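Side-chain contacts in SusD superfamily protein (Bacteroides thetaiotaomicron VPI-5482, PDB 3HDX), which probably binds polysaccharide at the bacterial outer membrane, as a SusD-family member with a helical fold of the TPR type: residues A[114-119]-A[192-197]; A[120-125]-A[133-138]; A[19-24]-A[83-88]; A[100-103]-A[109-112]; A[9-14]-A[180-185]. All coordinates share one frame; numbering follows the deposited sequence.

How the interactions relate
Interactions 1, 2 and 4 all draw on helix 104-129, whereas interactions 3 and 5 share helix 11-30. The tightest pairing is between interactions 4 and 5, with centres about 8 Å apart: Asp110 is hydrogen-bonded both to Tyr102 and to Tyr181 and Tyr182 of segment 180-185. Interaction 3 lies about 11 Å (centre to centre) from interaction 1, linked by Tyr22 OH to Phe194 N and by Ser86 OG to Arg118 NH1. Interactions 2 and 5 mark the two ends of the group, their centres about 26 Å apart. One 1,2-ethanediol, probably from the crystallisation liquor, is touched by both interaction 1 and interaction 5.

Interaction 1 (A[114-119]-A[192-197]); sequences VRALRA and KLFNKL. With EDO (1,2-ethanediol), chain B.
The ring of Phe194 meets two residues of helix 104-129, Ala116 and Leu117, whose atoms CB and CD2 respectively approach it obliquely. The Ala116 methyl, CB, lies nearest ring atom CE1, with CD1 and CZ also close. The separation of 3.2 Å between Ala116 CB and Phe194 CE1 is too short for comfortable packing, and since Phe194 was modelled in two conformers, that closeness is doubtful. A looser touch joins Leu117 CD2 to Phe194 CD2 at 4.1 Å, where the two side chains run past each other in opposite directions. With its first torsion at -158°, Phe194 has CG roughly opposite its own N, which turns the ring to the helix. No hydrogen bond crosses between the segments; the contact is wholly apolar and buried. The backbone of Phe194 is held by other parts of the fold: its N is bonded to Tyr22 OH and its O to Tyr174 OH. One residue on, Asn195 takes the N-cap position of helix 196-209, its OD1 receiving a weak bond from Leu197 N (2.8 Å, 118° at the hydrogen). Phe194, in the lead-in to this capped helix, thus packs on helix 104-129 and joins two helices of a mainly helical region, consistent with the kinship of SusD proteins to the TPR clan.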
# COMPACT_ATOMS: atom_id res chain seq x y z
N VAL A 114 -0.71 15.56 8.12
CA VAL A 114 -1.49 15.88 6.91
C VAL A 114 -0.56 16.09 5.71
O VAL A 114 -0.89 15.71 4.59
CB VAL A 114 -2.51 17.03 7.09
CG1 VAL A 114 -3.47 16.67 8.23
CG2 VAL A 114 -1.83 18.34 7.31
N ARG A 115 0.60 16.69 5.94
CA ARG A 115 1.59 16.89 4.88
C ARG A 115 2.00 15.52 4.32
O ARG A 115 2.11 15.36 3.09
CB ARG A 115 2.83 17.64 5.42
CG ARG A 115 3.83 17.98 4.38
CD ARG A 115 5.06 18.61 4.93
NE ARG A 115 4.90 19.90 5.54
CZ ARG A 115 4.96 21.08 4.95
NH1 ARG A 115 4.95 21.19 3.63
NH2 ARG A 115 4.92 22.19 5.70
N ALA A 116 2.28 14.57 5.21
CA ALA A 116 2.69 13.22 4.79
C ALA A 116 1.56 12.48 4.06
O ALA A 116 1.82 11.77 3.08
CB ALA A 116 3.20 12.41 6.01
N LEU A 117 0.32 12.64 4.54
CA LEU A 117 -0.82 12.01 3.89
C LEU A 117 -1.02 12.56 2.48
O LEU A 117 -1.33 11.81 1.55
CB LEU A 117 -2.08 12.14 4.75
CG LEU A 117 -2.13 11.31 6.04
CD1 LEU A 117 -3.24 11.81 6.99
CD2 LEU A 117 -2.36 9.83 5.74
N ARG A 118 -0.88 13.87 2.32
CA ARG A 118 -0.97 14.48 0.99
C ARG A 118 0.11 13.91 0.06
O ARG A 118 -0.17 13.60 -1.11
CB ARG A 118 -0.90 16.00 1.09
CG ARG A 118 -0.86 16.71 -0.25
CD ARG A 118 -1.06 18.21 -0.10
NE ARG A 118 0.11 18.81 0.56
CZ ARG A 118 0.30 20.12 0.76
NH1 ARG A 118 -0.67 21.00 0.45
NH2 ARG A 118 1.42 20.55 1.32
N ALA A 119 1.36 13.83 0.57
CA ALA A 119 2.47 13.30 -0.20
C ALA A 119 2.25 11.84 -0.58
O ALA A 119 2.53 11.43 -1.73
CB ALA A 119 3.81 13.48 0.55
N LYS A 192 -1.91 3.25 14.08
CA LYS A 192 -3.08 4.10 13.88
C LYS A 192 -2.68 5.41 13.19
O LYS A 192 -3.20 5.76 12.12
CB LYS A 192 -3.85 4.28 15.21
CG LYS A 192 -4.31 2.90 15.74
CD LYS A 192 -5.36 2.92 16.81
CE LYS A 192 -5.87 1.51 17.10
NZ LYS A 192 -6.96 1.55 18.14
N LEU A 193 -1.74 6.12 13.79
CA LEU A 193 -1.22 7.37 13.21
C LEU A 193 0.05 7.17 12.36
O LEU A 193 0.87 6.29 12.65
CB LEU A 193 -0.92 8.36 14.34
CG LEU A 193 -2.15 8.72 15.20
CD1 LEU A 193 -1.67 9.63 16.32
CD2 LEU A 193 -3.32 9.36 14.42
N PHE A 194 0.18 8.01 11.33
CA PHE A 194 1.33 8.06 10.45
C PHE A 194 2.53 8.50 11.33
O PHE A 194 2.47 9.57 11.97
CB PHE A 194 1.01 9.09 9.36
CG PHE A 194 1.78 8.93 8.12
CD1 PHE A 194 3.03 9.49 7.99
CD2 PHE A 194 1.20 8.34 6.99
CE1 PHE A 194 3.74 9.36 6.84
CE2 PHE A 194 1.92 8.24 5.81
CZ PHE A 194 3.18 8.78 5.74
N ASN A 195 3.58 7.68 11.40
CA ASN A 195 4.74 8.00 12.23
C ASN A 195 5.93 8.30 11.34
O ASN A 195 5.86 8.26 10.09
CB ASN A 195 4.97 6.84 13.22
CG ASN A 195 5.34 5.52 12.54
OD1 ASN A 195 6.34 5.46 11.83
ND2 ASN A 195 4.54 4.46 12.77
N LYS A 196 7.06 8.61 11.97
CA LYS A 196 8.25 9.00 11.20
C LYS A 196 8.65 7.91 10.19
O LYS A 196 9.04 8.23 9.04
CB LYS A 196 9.42 9.31 12.11
CG LYS A 196 10.56 10.07 11.45
CD LYS A 196 11.83 10.12 12.31
CE LYS A 196 11.74 10.86 13.63
NZ LYS A 196 11.42 12.32 13.40
N LEU A 197 8.59 6.64 10.61
CA LEU A 197 8.95 5.53 9.72
C LEU A 197 7.92 5.31 8.61
O LEU A 197 8.29 4.89 7.49
CB LEU A 197 9.28 4.25 10.47
CG LEU A 197 10.44 4.39 11.46
CD1 LEU A 197 10.81 2.98 12.08
CD2 LEU A 197 11.69 5.05 10.76
C1 EDO B . -7.80 6.10 19.64
O1 EDO B . -7.68 4.74 19.18
C2 EDO B . -6.54 6.40 20.44
O2 EDO B . -6.46 5.58 21.61

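Interaction 2 (A[120-125]-A[133-138]); sequences FAYFYM and PLVTYS
Tyr122 and Leu134 cross at about a right angle: the tyrosine reaches out from helix 104-129, and the leucine lays its CD1 methyl over one face of the ring. Leu134 CG stands anti to its backbone N (chi1 -180°), on the way to that methyl. CD1 lies 4.2 Å from the ring centroid and 21° off the normal, a CH-pi contact displaced toward the rim, and its nearest ring atom is CZ. The ring edge turns to the backbone instead. Tyr122 OH donates to Val135 O over 2.6 Å, tilted 21° from the carbonyl plane. Ring carbon Tyr122 CE1 has Pro133 O beside it at 3.7 Å, near the ring plane. The contact is a local return of the chain: a non-regular segment following helix 104-129 folds back along it, and a buried tyrosine hydroxyl ties the returning backbone to the helix. A phenylalanine in place of Tyr122 would keep the ring face for Leu134 but would probably leave the carbonyl of Val135 without its donor and let the segment drift. Beyond the pair, Ile82 of helix 76-91 and Val155 of helix 152-169 also touch Tyr122, and Pro133 O takes a hydrogen bond from Tyr79 OH.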
# COMPACT_ATOMS: atom_id res chain seq x y z
N PHE A 120 1.72 11.06 0.36
CA PHE A 120 1.35 9.65 0.09
C PHE A 120 0.30 9.56 -1.01
O PHE A 120 0.43 8.73 -1.92
CB PHE A 120 0.88 8.97 1.39
CG PHE A 120 0.36 7.58 1.20
CD1 PHE A 120 1.21 6.53 0.94
CD2 PHE A 120 -1.01 7.34 1.26
CE1 PHE A 120 0.70 5.23 0.78
CE2 PHE A 120 -1.52 6.06 1.08
CZ PHE A 120 -0.67 5.01 0.85
N ALA A 121 -0.74 10.40 -0.91
CA ALA A 121 -1.78 10.40 -1.93
C ALA A 121 -1.20 10.67 -3.31
O ALA A 121 -1.54 9.97 -4.28
CB ALA A 121 -2.90 11.44 -1.57
N TYR A 122 -0.25 11.64 -3.38
CA TYR A 122 0.40 11.92 -4.65
C TYR A 122 1.18 10.73 -5.19
O TYR A 122 1.05 10.41 -6.36
CB TYR A 122 1.25 13.19 -4.60
CG TYR A 122 0.47 14.45 -4.93
CD1 TYR A 122 -0.16 14.58 -6.17
CD2 TYR A 122 0.32 15.50 -4.00
CE1 TYR A 122 -0.91 15.72 -6.51
CE2 TYR A 122 -0.37 16.67 -4.35
CZ TYR A 122 -1.03 16.76 -5.58
OH TYR A 122 -1.75 17.90 -5.86
N PHE A 123 2.00 10.10 -4.36
CA PHE A 123 2.74 8.92 -4.78
C PHE A 123 1.79 7.82 -5.28
O PHE A 123 1.97 7.26 -6.35
CB PHE A 123 3.58 8.38 -3.62
CG PHE A 123 4.11 6.97 -3.86
CD1 PHE A 123 4.93 6.72 -4.93
CD2 PHE A 123 3.78 5.94 -2.99
CE1 PHE A 123 5.42 5.44 -5.15
CE2 PHE A 123 4.29 4.65 -3.22
CZ PHE A 123 5.14 4.45 -4.27
N TYR A 124 0.77 7.56 -4.47
CA TYR A 124 -0.17 6.47 -4.75
C TYR A 124 -0.87 6.67 -6.09
O TYR A 124 -1.00 5.76 -6.90
CB TYR A 124 -1.15 6.32 -3.57
CG TYR A 124 -1.85 4.98 -3.52
CD1 TYR A 124 -3.00 4.76 -4.28
CD2 TYR A 124 -1.37 3.94 -2.71
CE1 TYR A 124 -3.68 3.58 -4.23
CE2 TYR A 124 -2.03 2.73 -2.65
CZ TYR A 124 -3.19 2.55 -3.43
OH TYR A 124 -3.86 1.37 -3.38
N MSE A 125 -1.28 7.91 -6.33
CA MSE A 125 -2.02 8.22 -7.55
C MSE A 125 -1.06 8.25 -8.77
O MSE A 125 -1.46 7.89 -9.88
CB MSE A 125 -2.89 9.48 -7.39
CG MSE A 125 -2.13 10.76 -7.45
SE MSE A 125 -3.18 12.31 -7.05
CE MSE A 125 -4.59 12.03 -8.39
N PRO A 133 -2.39 16.28 -12.22
CA PRO A 133 -2.21 17.73 -11.93
C PRO A 133 -1.61 17.99 -10.52
O PRO A 133 -2.11 17.44 -9.52
CB PRO A 133 -3.62 18.31 -12.03
CG PRO A 133 -4.37 17.34 -12.83
CD PRO A 133 -3.75 15.98 -12.71
N LEU A 134 -0.52 18.76 -10.49
CA LEU A 134 0.14 19.05 -9.22
C LEU A 134 -0.48 20.31 -8.59
O LEU A 134 -0.19 21.42 -9.00
CB LEU A 134 1.64 19.18 -9.41
CG LEU A 134 2.43 19.48 -8.12
CD1 LEU A 134 2.16 18.51 -6.95
CD2 LEU A 134 3.98 19.55 -8.49
N VAL A 135 -1.39 20.08 -7.65
CA VAL A 135 -2.09 21.12 -6.90
C VAL A 135 -1.44 21.22 -5.50
O VAL A 135 -1.46 20.25 -4.72
CB VAL A 135 -3.60 20.83 -6.82
CG1 VAL A 135 -4.32 21.95 -6.03
CG2 VAL A 135 -4.20 20.64 -8.25
N THR A 136 -0.94 22.40 -5.14
CA THR A 136 -0.20 22.60 -3.88
C THR A 136 -0.90 23.56 -2.90
O THR A 136 -0.29 24.02 -1.90
CB THR A 136 1.22 23.18 -4.25
OG1 THR A 136 1.03 24.44 -4.90
CG2 THR A 136 1.98 22.22 -5.17
N TYR A 137 -2.15 23.89 -3.21
CA TYR A 137 -2.93 24.87 -2.45
C TYR A 137 -4.40 24.46 -2.42
O TYR A 137 -4.84 23.70 -3.30
CB TYR A 137 -2.77 26.23 -3.12
CG TYR A 137 -3.17 26.27 -4.59
CD1 TYR A 137 -2.27 25.91 -5.58
CD2 TYR A 137 -4.47 26.65 -4.98
CE1 TYR A 137 -2.64 25.88 -6.90
CE2 TYR A 137 -4.83 26.66 -6.31
CZ TYR A 137 -3.92 26.30 -7.26
OH TYR A 137 -4.25 26.31 -8.58
N SER A 138 -5.15 25.00 -1.46
CA SER A 138 -6.56 24.61 -1.37
C SER A 138 -7.42 25.32 -2.42
O SER A 138 -7.08 26.40 -2.93
CB SER A 138 -7.13 24.86 0.01
OG SER A 138 -7.26 26.23 0.25

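Interaction 3 (A[19-24]-A[83-88]); sequences MGVYGL and NAASVF
Helices 11-30 and 76-91 run antiparallel where Val21 meets Ala84, the axes of the short segments passing 9.5 Å apart at a signed angle of -164°, and the CA atoms of those two residues lie 6.1 Å from each other. Four small or branched side chains meet between the helices. Ala84 is central: its CB takes Leu24 CD1 at 3.5 Å, closer than carbon atoms usually pack, and Val21 CG2 at 4.1 Å. The two methyls of Val21 divide the work. CG2, which stands opposite the carbonyl carbon, rests over the backbone of the partner helix with Ala84 O at 4.0 Å, whereas CG1, opposite the backbone N (chi1 -177°), turns to Ala85 CB at 4.3 Å. Leu24, one helical turn after Val21, comes in at the margin of the contact and touches Ala84 through one branch tip alone. No hydrogen bond joins the segments, so the evidence is for dispersion packing only, and the small alanine side chains let the two backbones approach to this distance. Helix 104-129 lies against both helices: Leu117 touches Val21, Arg118 touches Ala85, and Arg118 NH1 is hydrogen-bonded to Ser86 OG. Phe88, farther along helix 76-91, packs on Val114 and Asp110 of helix 104-129 and on Leu18 of helix 11-30.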
# COMPACT_ATOMS: atom_id res chain seq x y z
N MSE A 19 -8.51 13.77 11.84
CA MSE A 19 -9.09 12.42 11.67
C MSE A 19 -9.82 12.33 10.31
O MSE A 19 -9.80 11.27 9.66
CB MSE A 19 -9.97 12.02 12.86
CG MSE A 19 -9.19 11.98 14.20
SE MSE A 19 -7.50 11.01 14.20
CE MSE A 19 -6.67 11.84 15.72
N GLY A 20 -10.39 13.45 9.84
CA GLY A 20 -11.01 13.50 8.54
C GLY A 20 -10.04 13.28 7.39
O GLY A 20 -10.41 12.64 6.41
N VAL A 21 -8.82 13.83 7.49
CA VAL A 21 -7.81 13.62 6.43
C VAL A 21 -7.43 12.12 6.37
O VAL A 21 -7.34 11.53 5.28
CB VAL A 21 -6.57 14.52 6.58
CG1 VAL A 21 -5.61 14.29 5.41
CG2 VAL A 21 -6.99 16.02 6.66
N TYR A 22 -7.26 11.48 7.54
CA TYR A 22 -7.05 10.04 7.60
C TYR A 22 -8.20 9.28 6.96
O TYR A 22 -7.99 8.34 6.21
CB TYR A 22 -6.85 9.53 9.04
CG TYR A 22 -5.44 9.73 9.60
CD1 TYR A 22 -4.42 8.83 9.29
CD2 TYR A 22 -5.13 10.79 10.43
CE1 TYR A 22 -3.11 9.00 9.77
CE2 TYR A 22 -3.85 10.97 10.93
CZ TYR A 22 -2.84 10.05 10.62
OH TYR A 22 -1.59 10.23 11.13
N GLY A 23 -9.43 9.69 7.27
CA GLY A 23 -10.60 9.03 6.73
C GLY A 23 -10.70 9.11 5.22
O GLY A 23 -11.04 8.12 4.55
N LEU A 24 -10.39 10.29 4.69
CA LEU A 24 -10.39 10.51 3.25
C LEU A 24 -9.32 9.67 2.57
O LEU A 24 -9.55 9.18 1.47
CB LEU A 24 -10.21 11.99 2.92
CG LEU A 24 -11.41 12.89 3.28
CD1 LEU A 24 -10.99 14.35 3.19
CD2 LEU A 24 -12.58 12.55 2.36
N ASN A 83 -6.79 18.18 -1.00
CA ASN A 83 -7.45 19.44 -0.68
C ASN A 83 -7.72 19.57 0.84
O ASN A 83 -7.49 20.63 1.45
CB ASN A 83 -8.73 19.58 -1.50
CG ASN A 83 -9.17 21.01 -1.65
OD1 ASN A 83 -8.34 21.91 -1.71
ND2 ASN A 83 -10.46 21.21 -1.79
N ALA A 84 -8.20 18.50 1.47
CA ALA A 84 -8.44 18.53 2.92
C ALA A 84 -7.13 18.79 3.69
O ALA A 84 -7.11 19.55 4.68
CB ALA A 84 -9.10 17.23 3.39
N ALA A 85 -6.04 18.16 3.24
CA ALA A 85 -4.71 18.41 3.84
C ALA A 85 -4.28 19.87 3.64
O ALA A 85 -3.84 20.50 4.59
CB ALA A 85 -3.66 17.43 3.25
N SER A 86 -4.45 20.39 2.43
CA SER A 86 -4.08 21.77 2.15
C SER A 86 -4.86 22.76 3.04
O SER A 86 -4.27 23.71 3.58
CB SER A 86 -4.33 22.10 0.69
OG SER A 86 -3.51 21.28 -0.14
N VAL A 87 -6.16 22.52 3.18
CA VAL A 87 -7.01 23.38 4.04
C VAL A 87 -6.53 23.30 5.50
O VAL A 87 -6.39 24.34 6.19
CB VAL A 87 -8.53 23.04 3.93
CG1 VAL A 87 -9.34 23.82 4.98
CG2 VAL A 87 -9.04 23.36 2.54
N PHE A 88 -6.25 22.08 5.97
CA PHE A 88 -5.78 21.90 7.34
C PHE A 88 -4.50 22.72 7.57
O PHE A 88 -4.37 23.44 8.56
CB PHE A 88 -5.55 20.41 7.65
CG PHE A 88 -5.23 20.14 9.09
CD1 PHE A 88 -3.98 20.42 9.63
CD2 PHE A 88 -6.21 19.62 9.94
CE1 PHE A 88 -3.73 20.21 10.96
CE2 PHE A 88 -5.95 19.39 11.25
CZ PHE A 88 -4.73 19.71 11.77

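Interaction 4 (A[100-103]-A[109-112]); sequences RSYS and YDIA
Two torsions bring Tyr102 and Asp110 together: chi1 of -170° swings the tyrosine ring opposite its own backbone N and out from the loop, and chi1 of -64° directs the carboxylate off helix 104-129 to meet it. The side chains approach from opposite directions, and the hydroxyl of Tyr102 donates to Asp110 OD2 over 2.6 Å. This acceptor lies in the plane of the ring at its edge, with OD2 also 3.3 Å from Tyr102 CE1. Seen from the aspartate, however, the bond does not follow the carboxylate plane, since the donor stands 40° above it. No other pair of residues touches between the segments, so the contact rests on this one bond between two buried groups. Its acceptor is shared: Asp110 OD2 is also hydrogen-bonded to Tyr182 OH, and OD1 to Tyr181 OH. Three tyrosine hydroxyls around one buried carboxylate hold its rotation and would probably favour the ionised form. Phe88 of helix 76-91 packs beside both partners, while Thr95 and Val96 touch the tyrosine. Ser103, the residue after Tyr102, is the N-cap of helix 104-129, and its OG bonds Asn106 N. What results is a capped helix start, with a loop tyrosine placed just before the cap and bonded to an aspartate in the second turn of helix 104-129.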
# COMPACT_ATOMS: atom_id res chain seq x y z
N ARG A 100 -5.69 27.79 24.09
CA ARG A 100 -4.49 27.56 24.89
C ARG A 100 -4.19 26.06 25.11
O ARG A 100 -3.07 25.72 25.47
CB ARG A 100 -4.61 28.26 26.27
CG ARG A 100 -4.83 29.81 26.26
CD ARG A 100 -3.59 30.62 25.97
N SER A 101 -5.20 25.19 24.93
CA SER A 101 -5.01 23.73 25.07
C SER A 101 -4.36 23.07 23.82
O SER A 101 -4.04 21.88 23.86
CB SER A 101 -6.31 23.00 25.42
OG SER A 101 -7.28 22.94 24.38
N TYR A 102 -4.22 23.83 22.72
CA TYR A 102 -3.63 23.36 21.46
C TYR A 102 -2.25 23.95 21.35
O TYR A 102 -2.08 25.11 21.02
CB TYR A 102 -4.50 23.78 20.27
CG TYR A 102 -4.12 23.16 18.94
CD1 TYR A 102 -4.10 21.76 18.79
CD2 TYR A 102 -3.78 23.93 17.85
CE1 TYR A 102 -3.81 21.17 17.56
CE2 TYR A 102 -3.48 23.32 16.59
CZ TYR A 102 -3.49 21.94 16.47
OH TYR A 102 -3.23 21.35 15.25
N SER A 103 -1.25 23.13 21.62
CA SER A 103 0.13 23.63 21.71
C SER A 103 0.80 23.74 20.36
O SER A 103 0.32 23.15 19.38
CB SER A 103 0.97 22.71 22.60
OG SER A 103 1.22 21.46 21.95
N TYR A 109 2.89 18.40 15.03
CA TYR A 109 2.55 16.99 14.80
C TYR A 109 1.43 16.84 13.75
O TYR A 109 1.51 16.00 12.85
CB TYR A 109 2.11 16.28 16.08
CG TYR A 109 3.18 15.92 17.11
CD1 TYR A 109 4.54 15.86 16.79
CD2 TYR A 109 2.80 15.50 18.38
CE1 TYR A 109 5.49 15.48 17.71
CE2 TYR A 109 3.75 15.09 19.33
CZ TYR A 109 5.08 15.08 18.98
OH TYR A 109 6.01 14.66 19.89
N ASP A 110 0.38 17.63 13.91
CA ASP A 110 -0.79 17.51 13.06
C ASP A 110 -0.46 17.90 11.62
O ASP A 110 -0.87 17.20 10.67
CB ASP A 110 -1.96 18.39 13.54
CG ASP A 110 -2.52 18.01 14.91
OD1 ASP A 110 -2.06 17.03 15.54
OD2 ASP A 110 -3.47 18.72 15.32
N ILE A 111 0.26 18.99 11.46
CA ILE A 111 0.70 19.49 10.16
C ILE A 111 1.57 18.42 9.46
O ILE A 111 1.40 18.15 8.27
CB ILE A 111 1.52 20.82 10.27
CG1 ILE A 111 0.63 22.00 10.75
CG2 ILE A 111 2.19 21.17 8.96
CD1 ILE A 111 -0.43 22.44 9.79
N ALA A 112 2.50 17.83 10.21
CA ALA A 112 3.39 16.83 9.63
C ALA A 112 2.60 15.61 9.11
O ALA A 112 2.91 15.08 8.03
CB ALA A 112 4.48 16.43 10.63

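Interaction 5 (A[9-14]-A[180-185]); sequences KTLEDT and LYYGSY. With EDO (1,2-ethanediol), chain L; EDO (1,2-ethanediol), chain B.
A type I' turn from Tyr181 to Ser184 delivers Tyr182 to the first turn of helix 11-30, where Leu11 and Thr14 receive it. Tyr182 CG stands anti to its carbonyl carbon (chi1 -72°), aiming the ring there. The turn is closed by two backbone bonds, Tyr181 N to Ser184 O at 2.8 Å and Ser184 N to Tyr181 O at 3.1 Å, and its positive phi values fall on Tyr182 and Gly183. Leu11, modelled in two conformers, slides past the ring in the opposite sense and meets it at the edge, CG lying 3.7 Å from Tyr182 CE1. Thr14 crosses the ring's long direction at about a right angle, and its OG1 is 3.0 Å from Tyr182 OH. Which acceptor takes the Thr14 proton is unsettled, because Leu11 O is equally near OG1. The stronger polar partner of the tyrosine hydroxyl is Asp110 OD2 on helix 104-129. Were Tyr182 a phenylalanine, Asp110 OD2 would probably lose one of its hydroxyl partners, and Thr14 OG1 its partner across the contact. At the far end of the turn, Ser184 OG and one 1,2-ethanediol O2 are 2.7 Å apart, hydrogen-bonded with either able to donate, and a second diol gives its O1 proton to Gly183 O. Thr10 and Asp13 form the capping box of helix 11-30: Asp13 N bonds Thr10 OG1, and Asp13 OD2 accepts in return from Thr10 N. The same OD2 takes Lys9 N on its anti lone pair. The contact thus joins a type I' turn to a helix start closed by a capping box.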
# COMPACT_ATOMS: atom_id res chain seq x y z
N LYS A 9 -11.61 26.75 15.83
CA LYS A 9 -11.60 27.51 17.08
C LYS A 9 -10.99 26.73 18.23
O LYS A 9 -10.35 27.31 19.12
CB LYS A 9 -13.06 27.88 17.41
CG LYS A 9 -13.27 28.76 18.66
CD LYS A 9 -14.75 28.94 18.98
CE LYS A 9 -14.97 29.83 20.24
NZ LYS A 9 -14.76 31.34 20.02
N THR A 10 -11.20 25.40 18.24
CA THR A 10 -10.76 24.57 19.34
C THR A 10 -9.93 23.37 18.94
O THR A 10 -9.91 22.96 17.77
CB THR A 10 -11.98 23.98 20.08
OG1 THR A 10 -12.66 23.01 19.26
CG2 THR A 10 -12.99 25.09 20.57
N LEU A 11 -9.33 22.78 19.96
CA LEU A 11 -8.56 21.56 19.80
C LEU A 11 -9.45 20.44 19.23
O LEU A 11 -8.97 19.63 18.42
CB LEU A 11 -7.93 21.19 21.15
CG LEU A 11 -7.24 19.84 21.28
CD1 LEU A 11 -6.17 19.88 22.35
CD2 LEU A 11 -8.29 18.79 21.55
N GLU A 12 -10.73 20.39 19.63
CA GLU A 12 -11.66 19.36 19.12
C GLU A 12 -11.91 19.57 17.63
O GLU A 12 -12.08 18.59 16.87
CB GLU A 12 -12.98 19.27 19.91
CG GLU A 12 -13.99 18.24 19.34
CD GLU A 12 -13.40 16.82 19.17
OE1 GLU A 12 -12.61 16.38 20.03
OE2 GLU A 12 -13.71 16.15 18.16
N ASP A 13 -11.93 20.83 17.19
CA ASP A 13 -12.08 21.15 15.76
C ASP A 13 -10.88 20.60 14.95
O ASP A 13 -11.08 19.97 13.88
CB ASP A 13 -12.21 22.67 15.50
CG ASP A 13 -13.51 23.26 16.02
OD1 ASP A 13 -14.54 22.55 16.05
OD2 ASP A 13 -13.50 24.49 16.32
N THR A 14 -9.66 20.84 15.42
CA THR A 14 -8.45 20.37 14.69
C THR A 14 -8.36 18.87 14.75
O THR A 14 -8.02 18.24 13.75
CB THR A 14 -7.13 21.05 15.15
OG1 THR A 14 -6.89 20.84 16.57
CG2 THR A 14 -7.23 22.53 14.90
N LEU A 180 -0.56 13.69 27.04
CA LEU A 180 -1.31 12.88 26.08
C LEU A 180 -1.43 13.57 24.73
O LEU A 180 -1.37 14.79 24.63
CB LEU A 180 -2.71 12.53 26.62
CG LEU A 180 -2.77 11.70 27.93
CD1 LEU A 180 -4.21 11.58 28.44
CD2 LEU A 180 -2.13 10.31 27.77
N TYR A 181 -1.53 12.75 23.68
CA TYR A 181 -1.76 13.26 22.32
C TYR A 181 -3.20 12.93 21.99
O TYR A 181 -3.56 11.77 21.86
CB TYR A 181 -0.78 12.66 21.31
CG TYR A 181 -1.03 13.16 19.92
CD1 TYR A 181 -0.67 14.46 19.53
CD2 TYR A 181 -1.68 12.35 18.97
CE1 TYR A 181 -0.93 14.92 18.21
CE2 TYR A 181 -1.95 12.80 17.68
CZ TYR A 181 -1.59 14.07 17.30
OH TYR A 181 -1.90 14.49 16.03
N TYR A 182 -4.05 13.96 21.91
CA TYR A 182 -5.46 13.77 21.69
C TYR A 182 -6.05 12.64 22.55
O TYR A 182 -6.79 11.76 22.06
CB TYR A 182 -5.74 13.59 20.20
CG TYR A 182 -5.59 14.85 19.37
CD1 TYR A 182 -6.25 16.04 19.72
CD2 TYR A 182 -4.87 14.83 18.17
CE1 TYR A 182 -6.15 17.18 18.92
CE2 TYR A 182 -4.78 15.97 17.35
CZ TYR A 182 -5.43 17.15 17.74
OH TYR A 182 -5.37 18.28 16.98
N GLY A 183 -5.70 12.69 23.85
CA GLY A 183 -6.25 11.75 24.85
C GLY A 183 -5.63 10.39 25.05
O GLY A 183 -6.05 9.68 25.92
N SER A 184 -4.66 10.03 24.21
CA SER A 184 -4.00 8.73 24.26
C SER A 184 -2.49 8.88 24.07
O SER A 184 -1.99 9.96 23.79
CB SER A 184 -4.60 7.81 23.19
OG SER A 184 -5.97 7.49 23.45
N TYR A 185 -1.75 7.79 24.29
CA TYR A 185 -0.31 7.85 24.09
C TYR A 185 0.31 6.51 23.75
O TYR A 185 -0.28 5.47 23.99
CB TYR A 185 0.41 8.42 25.31
CG TYR A 185 0.59 7.47 26.45
CD1 TYR A 185 -0.47 7.16 27.30
CD2 TYR A 185 1.85 6.89 26.72
CE1 TYR A 185 -0.30 6.30 28.40
CE2 TYR A 185 2.03 6.02 27.80
CZ TYR A 185 0.94 5.73 28.64
OH TYR A 185 1.09 4.87 29.72
C1 EDO L . -6.32 7.29 28.03
O1 EDO L . -6.51 6.97 26.63
C2 EDO L . -5.21 6.44 28.62
O2 EDO L . -3.95 6.90 28.13
C1 EDO B . -7.80 6.10 19.64
O1 EDO B . -7.68 4.74 19.18
C2 EDO B . -6.54 6.40 20.44
O2 EDO B . -6.46 5.58 21.61